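Local structure of CurJ (Moorea producens 3L, 5TZ6) at residues Q223-L228 with E273-D278; L230-N235 with G297-P302; Q155-Q160 with W260-G265. The protein probably acts as the dehydratase of a polyketide synthase module in curacin biosynthesis, carrying out a vinylogous dehydration of the growing chain. The protein carries 1 engineered substitution. All coordinates share one frame; numbering follows the deposited sequence.

Interaction 1 (Q223-L228 with E273-D278); sequences QSIIAL and EKFKAD
F275 reaches from strand 274-282 to the chain just past helix 215-223, and its ring is met there by I225 and L228. The dehydratase has the double hotdog fold, in which sheet strands wrap round a helix; this contact joins the turn that follows one such helix, 215-223, to the sheet. The tight part is the ring itself, with L228 at its far end and I225 at CD1. CD1 of L228 comes in at the ring edge, near its plane, 3.5 Å from F275 CZ, while L228 CB stands 3.7 Å from that same CZ. I225 slides past the ring in the opposite direction and brings its CD1 to 3.6 Å from F275 CD1. With CG anti to the backbone N (chi1 -166°), F275 directs its ring from the strand towards I225 and L228. Packing is looser towards A277, whose CB lies 4.5 Å from I225 CG2. On the other face of the strand K276 points away from the turn and forms a salt bridge with D268; L228 itself is partly exposed. An alanine in place of F275 would remove the whole ring and would probably leave a gap beside I225 CD1 and L228 CD1. Every touching atom here is carbon, which implies that the turn is held to the sheet by shape and the hydrophobic effect, without directional bonds between the two segments.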
# COMPACT_ATOMS: atom_id res chain seq x y z
N GLN A 223 -28.93 16.06 -1.04
CA GLN A 223 -30.14 16.15 -1.87
C GLN A 223 -31.23 16.95 -1.19
O GLN A 223 -32.10 17.51 -1.86
CB GLN A 223 -30.68 14.76 -2.19
CG GLN A 223 -29.76 13.83 -2.94
CD GLN A 223 -30.29 12.42 -2.93
OE1 GLN A 223 -31.49 12.20 -2.74
NE2 GLN A 223 -29.41 11.44 -3.10
N SER A 224 -31.21 17.00 0.15
CA SER A 224 -32.26 17.74 0.84
C SER A 224 -32.36 19.18 0.34
O SER A 224 -33.45 19.75 0.30
CB SER A 224 -32.02 17.72 2.35
OG SER A 224 -30.78 18.32 2.68
N ILE A 225 -31.23 19.79 -0.05
CA ILE A 225 -31.29 21.20 -0.43
C ILE A 225 -32.15 21.39 -1.66
O ILE A 225 -32.73 22.47 -1.86
CB ILE A 225 -29.90 21.81 -0.66
CG1 ILE A 225 -29.45 21.59 -2.11
CG2 ILE A 225 -28.87 21.28 0.33
CD1 ILE A 225 -28.82 22.81 -2.73
N ILE A 226 -32.28 20.36 -2.49
CA ILE A 226 -33.09 20.47 -3.69
C ILE A 226 -34.51 20.89 -3.32
O ILE A 226 -35.20 21.55 -4.11
CB ILE A 226 -33.09 19.15 -4.47
CG1 ILE A 226 -31.72 18.89 -5.10
CG2 ILE A 226 -34.21 19.13 -5.52
CD1 ILE A 226 -31.24 20.00 -6.01
N ALA A 227 -34.96 20.52 -2.12
CA ALA A 227 -36.33 20.80 -1.70
C ALA A 227 -36.58 22.28 -1.43
O ALA A 227 -37.74 22.67 -1.30
CB ALA A 227 -36.67 19.99 -0.45
N LEU A 228 -35.54 23.10 -1.38
CA LEU A 228 -35.70 24.54 -1.21
C LEU A 228 -35.62 25.30 -2.53
O LEU A 228 -35.70 26.53 -2.51
CB LEU A 228 -34.65 25.08 -0.24
CG LEU A 228 -34.50 24.31 1.07
CD1 LEU A 228 -33.29 24.82 1.83
CD2 LEU A 228 -35.76 24.44 1.92
N GLU A 273 -26.54 32.10 -8.26
CA GLU A 273 -26.04 30.81 -8.67
C GLU A 273 -25.43 30.02 -7.53
O GLU A 273 -25.06 28.86 -7.72
CB GLU A 273 -25.01 30.96 -9.81
CG GLU A 273 -25.66 30.97 -11.18
CD GLU A 273 -24.88 31.78 -12.20
OE1 GLU A 273 -24.68 32.99 -11.97
OE2 GLU A 273 -24.48 31.21 -13.24
N LYS A 274 -25.31 30.62 -6.35
CA LYS A 274 -24.79 29.94 -5.17
C LYS A 274 -25.93 29.69 -4.20
O LYS A 274 -26.70 30.61 -3.88
CB LYS A 274 -23.72 30.78 -4.49
CG LYS A 274 -22.47 31.01 -5.31
CD LYS A 274 -21.57 32.01 -4.60
CE LYS A 274 -20.21 32.06 -5.24
NZ LYS A 274 -20.31 32.08 -6.72
N PHE A 275 -26.05 28.46 -3.74
CA PHE A 275 -26.98 28.11 -2.68
C PHE A 275 -26.18 27.69 -1.46
O PHE A 275 -25.37 26.75 -1.54
CB PHE A 275 -27.94 27.00 -3.11
CG PHE A 275 -29.11 26.85 -2.19
CD1 PHE A 275 -29.04 26.00 -1.10
CD2 PHE A 275 -30.26 27.58 -2.39
CE1 PHE A 275 -30.11 25.87 -0.24
CE2 PHE A 275 -31.34 27.46 -1.54
CZ PHE A 275 -31.26 26.60 -0.46
N LYS A 276 -26.42 28.37 -0.33
CA LYS A 276 -25.68 28.14 0.90
C LYS A 276 -26.62 27.63 1.99
O LYS A 276 -27.73 28.13 2.15
CB LYS A 276 -24.98 29.42 1.37
CG LYS A 276 -24.03 30.02 0.34
CD LYS A 276 -23.60 31.43 0.72
CE LYS A 276 -22.50 31.93 -0.20
NZ LYS A 276 -21.96 33.25 0.23
N ALA A 277 -26.15 26.62 2.73
CA ALA A 277 -27.01 25.89 3.65
C ALA A 277 -26.20 25.30 4.80
O ALA A 277 -25.00 25.04 4.67
CB ALA A 277 -27.74 24.77 2.92
N ASP A 278 -26.88 25.11 5.93
CA ASP A 278 -26.41 24.28 7.03
C ASP A 278 -27.31 23.06 7.13
O ASP A 278 -28.53 23.15 6.93
CB ASP A 278 -26.42 25.05 8.35
CG ASP A 278 -25.36 26.15 8.40
OD1 ASP A 278 -24.26 25.96 7.84
OD2 ASP A 278 -25.63 27.21 9.02

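Interaction 2 (L230-N235 with G297-P302); sequences LDQSGN and GRKANP
K299 and Q232 send their side chains at each other from opposite directions, at the surface of the double hotdog fold. K299 sits near the end of strand 288-300, and Q232 belongs to the loop that leads from helix 215-223 to strand 239-250. Q232 holds CG anti to its own N (chi1 -168°) and runs on fully extended, which carries its amide out to the lysine. K299 instead bends at chi2 (-107°), then straightens, and lays its last two atoms beside that amide. OE1 of Q232 is 3.6 Å from K299 CE, and it lies 3.7 Å from K299 NZ, too far for a hydrogen bond; the attraction between ammonium and amide oxygen is probably a diffuse electrostatic one. Both side chains also touch F240, a residue of the ligand pocket. Two residues on from Q232, G234 has backbone angles that call for glycine, and a side chain there would crowd the lysine tip. The backbone adds one more polar neighbour to the ammonium group: the carbonyl O of S233 stands 3.7 Å from K299 NZ.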
# COMPACT_ATOMS: atom_id res chain seq x y z
N LEU A 230 -37.27 23.95 -5.56
CA LEU A 230 -38.16 23.28 -6.51
C LEU A 230 -38.88 24.26 -7.42
O LEU A 230 -39.29 23.89 -8.53
CB LEU A 230 -39.17 22.41 -5.75
CG LEU A 230 -38.63 21.20 -5.01
CD1 LEU A 230 -39.73 20.50 -4.24
CD2 LEU A 230 -37.97 20.24 -5.99
N ASP A 231 -39.07 25.50 -6.97
CA ASP A 231 -39.87 26.47 -7.72
C ASP A 231 -39.08 27.18 -8.82
O ASP A 231 -39.64 27.48 -9.89
CB ASP A 231 -40.45 27.50 -6.76
CG ASP A 231 -39.38 28.20 -5.93
OD1 ASP A 231 -38.44 27.52 -5.47
OD2 ASP A 231 -39.48 29.43 -5.74
N GLN A 232 -37.80 27.44 -8.59
CA GLN A 232 -37.08 28.51 -9.28
C GLN A 232 -37.18 28.40 -10.80
O GLN A 232 -37.31 27.31 -11.37
CB GLN A 232 -35.62 28.51 -8.85
CG GLN A 232 -34.84 29.75 -9.28
CD GLN A 232 -33.37 29.69 -8.89
OE1 GLN A 232 -32.90 28.69 -8.35
NE2 GLN A 232 -32.64 30.76 -9.18
N SER A 233 -37.13 29.56 -11.46
CA SER A 233 -36.99 29.63 -12.91
C SER A 233 -35.54 29.36 -13.29
O SER A 233 -34.73 28.93 -12.47
CB SER A 233 -37.46 30.99 -13.42
OG SER A 233 -38.87 31.12 -13.38
N GLY A 234 -35.20 29.60 -14.54
CA GLY A 234 -33.84 29.45 -15.00
C GLY A 234 -33.67 28.35 -16.03
O GLY A 234 -34.62 27.87 -16.64
N ASN A 235 -32.41 27.96 -16.22
CA ASN A 235 -32.02 26.98 -17.23
C ASN A 235 -32.38 25.59 -16.72
O ASN A 235 -31.82 25.11 -15.74
CB ASN A 235 -30.52 27.09 -17.51
CG ASN A 235 -30.09 26.27 -18.70
OD1 ASN A 235 -30.69 25.24 -19.02
ND2 ASN A 235 -29.04 26.71 -19.38
N GLY A 297 -23.57 24.83 -2.80
CA GLY A 297 -23.75 24.25 -4.12
C GLY A 297 -23.82 25.37 -5.13
O GLY A 297 -24.19 26.51 -4.80
N ARG A 298 -23.47 25.07 -6.37
CA ARG A 298 -23.49 26.07 -7.43
C ARG A 298 -24.22 25.52 -8.64
O ARG A 298 -24.06 24.35 -8.99
CB ARG A 298 -22.08 26.49 -7.84
CG ARG A 298 -21.34 27.23 -6.76
CD ARG A 298 -20.14 27.96 -7.31
NE ARG A 298 -19.39 28.63 -6.26
CZ ARG A 298 -18.25 29.26 -6.46
NH1 ARG A 298 -17.72 29.32 -7.68
NH2 ARG A 298 -17.63 29.85 -5.45
N LYS A 299 -25.01 26.39 -9.28
CA LYS A 299 -25.73 26.01 -10.49
C LYS A 299 -24.74 25.50 -11.53
O LYS A 299 -23.68 26.09 -11.74
CB LYS A 299 -26.49 27.21 -11.04
CG LYS A 299 -27.79 27.52 -10.32
CD LYS A 299 -28.99 27.14 -11.17
CE LYS A 299 -30.25 27.83 -10.68
NZ LYS A 299 -31.44 27.48 -11.51
N ALA A 300 -25.08 24.38 -12.17
CA ALA A 300 -24.20 23.84 -13.19
C ALA A 300 -24.96 22.81 -14.02
O ALA A 300 -25.95 22.23 -13.57
CB ALA A 300 -22.95 23.21 -12.56
N ASN A 301 -24.47 22.61 -15.23
CA ASN A 301 -24.95 21.54 -16.08
C ASN A 301 -24.11 20.30 -15.80
O ASN A 301 -22.91 20.31 -16.08
CB ASN A 301 -24.85 21.92 -17.54
CG ASN A 301 -25.49 20.90 -18.47
OD1 ASN A 301 -25.39 19.69 -18.24
ND2 ASN A 301 -26.13 21.38 -19.53
N PRO A 302 -24.69 19.22 -15.27
CA PRO A 302 -23.86 18.06 -14.91
C PRO A 302 -23.06 17.52 -16.08
O PRO A 302 -21.98 16.93 -15.86
CB PRO A 302 -24.88 17.04 -14.40
CG PRO A 302 -26.03 17.88 -13.92
CD PRO A 302 -26.10 19.02 -14.90

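Interaction 3 (Q155-Q160 with W260-G265); sequences QARCSQ and WCYTCG
A cysteine sulfur-aromatic contact, C158 against Y262, ties the end of helix 151-157 to strand 258-267 of the hotdog sheet. SG of C158 approaches the ring at its edge, 77° off the ring normal, with Y262 CE1 its nearest ring atom at 4.2 Å. R157, one residue earlier, comes to the hydroxyl end of the same tyrosine. Its chain turns at chi3 (-60°), and this brings the guanidinium over the hydroxyl end of the phenol, the planes nearly parallel (10°). Y262 OH lies over one face of the guanidinium, 3.2 Å from R157 NH1, but the angle is poor and the pair is not hydrogen-bonded. The hydroxyl is held instead by E194 OE2, the oxygen to which R157 NE also makes a long, weak ion pair; the carboxylate thus probably balances the arginine while it fixes the phenol. Two residues earlier on the strand than Y262, W260 is crossed by Q155 at about a right angle. OE1 of Q155 stands over one face of the indole, towards its rim, at 4.0 Å from W260 CH2. On the same ring NE1 is hydrogen-bonded to Q284 OE1. C158 is where the chain leaves the helix, and directly after it S159 and Q160 form a classic beta bulge opposite L190. W260 and Y262 alternate with C261 and T263, as on any beta strand; on that other face S224 touches C261 and hydrogen-bonds through OG to T263 OG1. One face thus meets S224, as in the curved sheet of a hotdog fold, with helix 151-157 packed on its other face.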
# COMPACT_ATOMS: atom_id res chain seq x y z
N GLN A 155 -40.35 20.04 13.87
CA GLN A 155 -41.57 19.57 13.21
C GLN A 155 -42.68 20.61 13.25
O GLN A 155 -43.66 20.47 12.50
CB GLN A 155 -42.03 18.26 13.84
CG GLN A 155 -41.31 17.04 13.28
CD GLN A 155 -41.49 15.81 14.13
OE1 GLN A 155 -40.75 14.84 14.00
NE2 GLN A 155 -42.48 15.84 15.01
N ALA A 156 -42.55 21.64 14.08
CA ALA A 156 -43.53 22.73 14.14
C ALA A 156 -43.26 23.79 13.08
O ALA A 156 -44.21 24.32 12.48
CB ALA A 156 -43.53 23.36 15.53
N ARG A 157 -42.00 24.14 12.86
CA ARG A 157 -41.66 25.11 11.82
C ARG A 157 -41.79 24.53 10.42
O ARG A 157 -42.00 25.29 9.47
CB ARG A 157 -40.24 25.64 12.03
CG ARG A 157 -40.08 26.49 13.28
CD ARG A 157 -38.69 27.09 13.38
NE ARG A 157 -37.66 26.05 13.43
CZ ARG A 157 -36.46 26.22 13.97
NH1 ARG A 157 -35.59 25.23 13.98
NH2 ARG A 157 -36.14 27.39 14.52
N CYS A 158 -41.67 23.22 10.27
CA CYS A 158 -41.72 22.57 8.96
C CYS A 158 -42.98 21.71 8.94
O CYS A 158 -42.99 20.59 9.45
CB CYS A 158 -40.47 21.73 8.73
SG CYS A 158 -38.92 22.57 9.06
N SER A 159 -44.04 22.24 8.34
CA SER A 159 -45.32 21.54 8.35
C SER A 159 -45.96 21.36 6.98
O SER A 159 -47.01 20.72 6.90
CB SER A 159 -46.30 22.26 9.29
OG SER A 159 -46.44 23.62 8.94
N GLN A 160 -45.37 21.88 5.90
CA GLN A 160 -45.96 21.67 4.58
C GLN A 160 -45.39 20.39 4.00
O GLN A 160 -44.33 20.39 3.38
CB GLN A 160 -45.71 22.86 3.66
CG GLN A 160 -46.18 22.60 2.24
CD GLN A 160 -45.89 23.75 1.30
OE1 GLN A 160 -45.62 24.87 1.73
NE2 GLN A 160 -45.94 23.47 0.00
N TRP A 260 -33.30 11.60 10.70
CA TRP A 260 -33.90 12.88 10.36
C TRP A 260 -32.82 13.82 9.85
O TRP A 260 -31.70 13.83 10.38
CB TRP A 260 -34.60 13.51 11.57
CG TRP A 260 -35.80 12.74 12.05
CD1 TRP A 260 -35.84 11.87 13.10
CD2 TRP A 260 -37.13 12.80 11.52
NE1 TRP A 260 -37.12 11.37 13.24
CE2 TRP A 260 -37.93 11.93 12.29
CE3 TRP A 260 -37.73 13.50 10.46
CZ2 TRP A 260 -39.28 11.74 12.04
CZ3 TRP A 260 -39.07 13.31 10.22
CH2 TRP A 260 -39.83 12.43 11.00
N CYS A 261 -33.15 14.61 8.83
CA CYS A 261 -32.21 15.54 8.22
C CYS A 261 -32.85 16.92 8.16
O CYS A 261 -33.81 17.13 7.42
CB CYS A 261 -31.80 15.08 6.83
SG CYS A 261 -30.70 16.25 6.03
N TYR A 262 -32.30 17.87 8.90
CA TYR A 262 -32.79 19.24 8.94
C TYR A 262 -31.82 20.14 8.18
O TYR A 262 -30.62 20.09 8.42
CB TYR A 262 -32.94 19.72 10.38
CG TYR A 262 -33.33 21.17 10.53
CD1 TYR A 262 -34.51 21.65 9.97
CD2 TYR A 262 -32.54 22.06 11.26
CE1 TYR A 262 -34.88 22.98 10.11
CE2 TYR A 262 -32.90 23.39 11.41
CZ TYR A 262 -34.07 23.84 10.83
OH TYR A 262 -34.44 25.16 10.97
N THR A 263 -32.35 20.93 7.26
CA THR A 263 -31.54 21.78 6.40
C THR A 263 -32.14 23.18 6.39
O THR A 263 -33.36 23.34 6.42
CB THR A 263 -31.49 21.25 4.95
OG1 THR A 263 -30.89 19.95 4.93
CG2 THR A 263 -30.69 22.20 4.07
N CYS A 264 -31.27 24.19 6.37
CA CYS A 264 -31.74 25.55 6.16
C CYS A 264 -30.72 26.30 5.32
O CYS A 264 -29.53 25.99 5.36
CB CYS A 264 -31.99 26.29 7.49
SG CYS A 264 -30.85 25.87 8.80
N GLY A 265 -31.19 27.25 4.54
CA GLY A 265 -30.32 27.96 3.63
C GLY A 265 -31.10 28.70 2.58
O GLY A 265 -32.33 28.64 2.52

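How the interactions relate
All three contacts lie in one hotdog half of the dehydratase and meet on consecutive antiparallel strands, 258-267, 274-282 and 288-300. Along the chain the order is 155-160, 223-228, 230-235, 260-265, 273-278, 297-302, so the three pairs interleave. The centres of interactions 1 and 2 are about 10 Å apart, joined by backbone hydrogen bonds such as F275 N to G297 O at 2.9 Å. Interactions 1 and 3 are about 13 Å apart and share a hydrogen bond between S224 OG and T263 OG1. Interactions 2 and 3, about 22 Å apart, do not touch. Strand 274-282 of interaction 1 thus lies between strand 258-267 of interaction 3 and strand 288-300 of interaction 2, the last leading to P302, which touches the ligand.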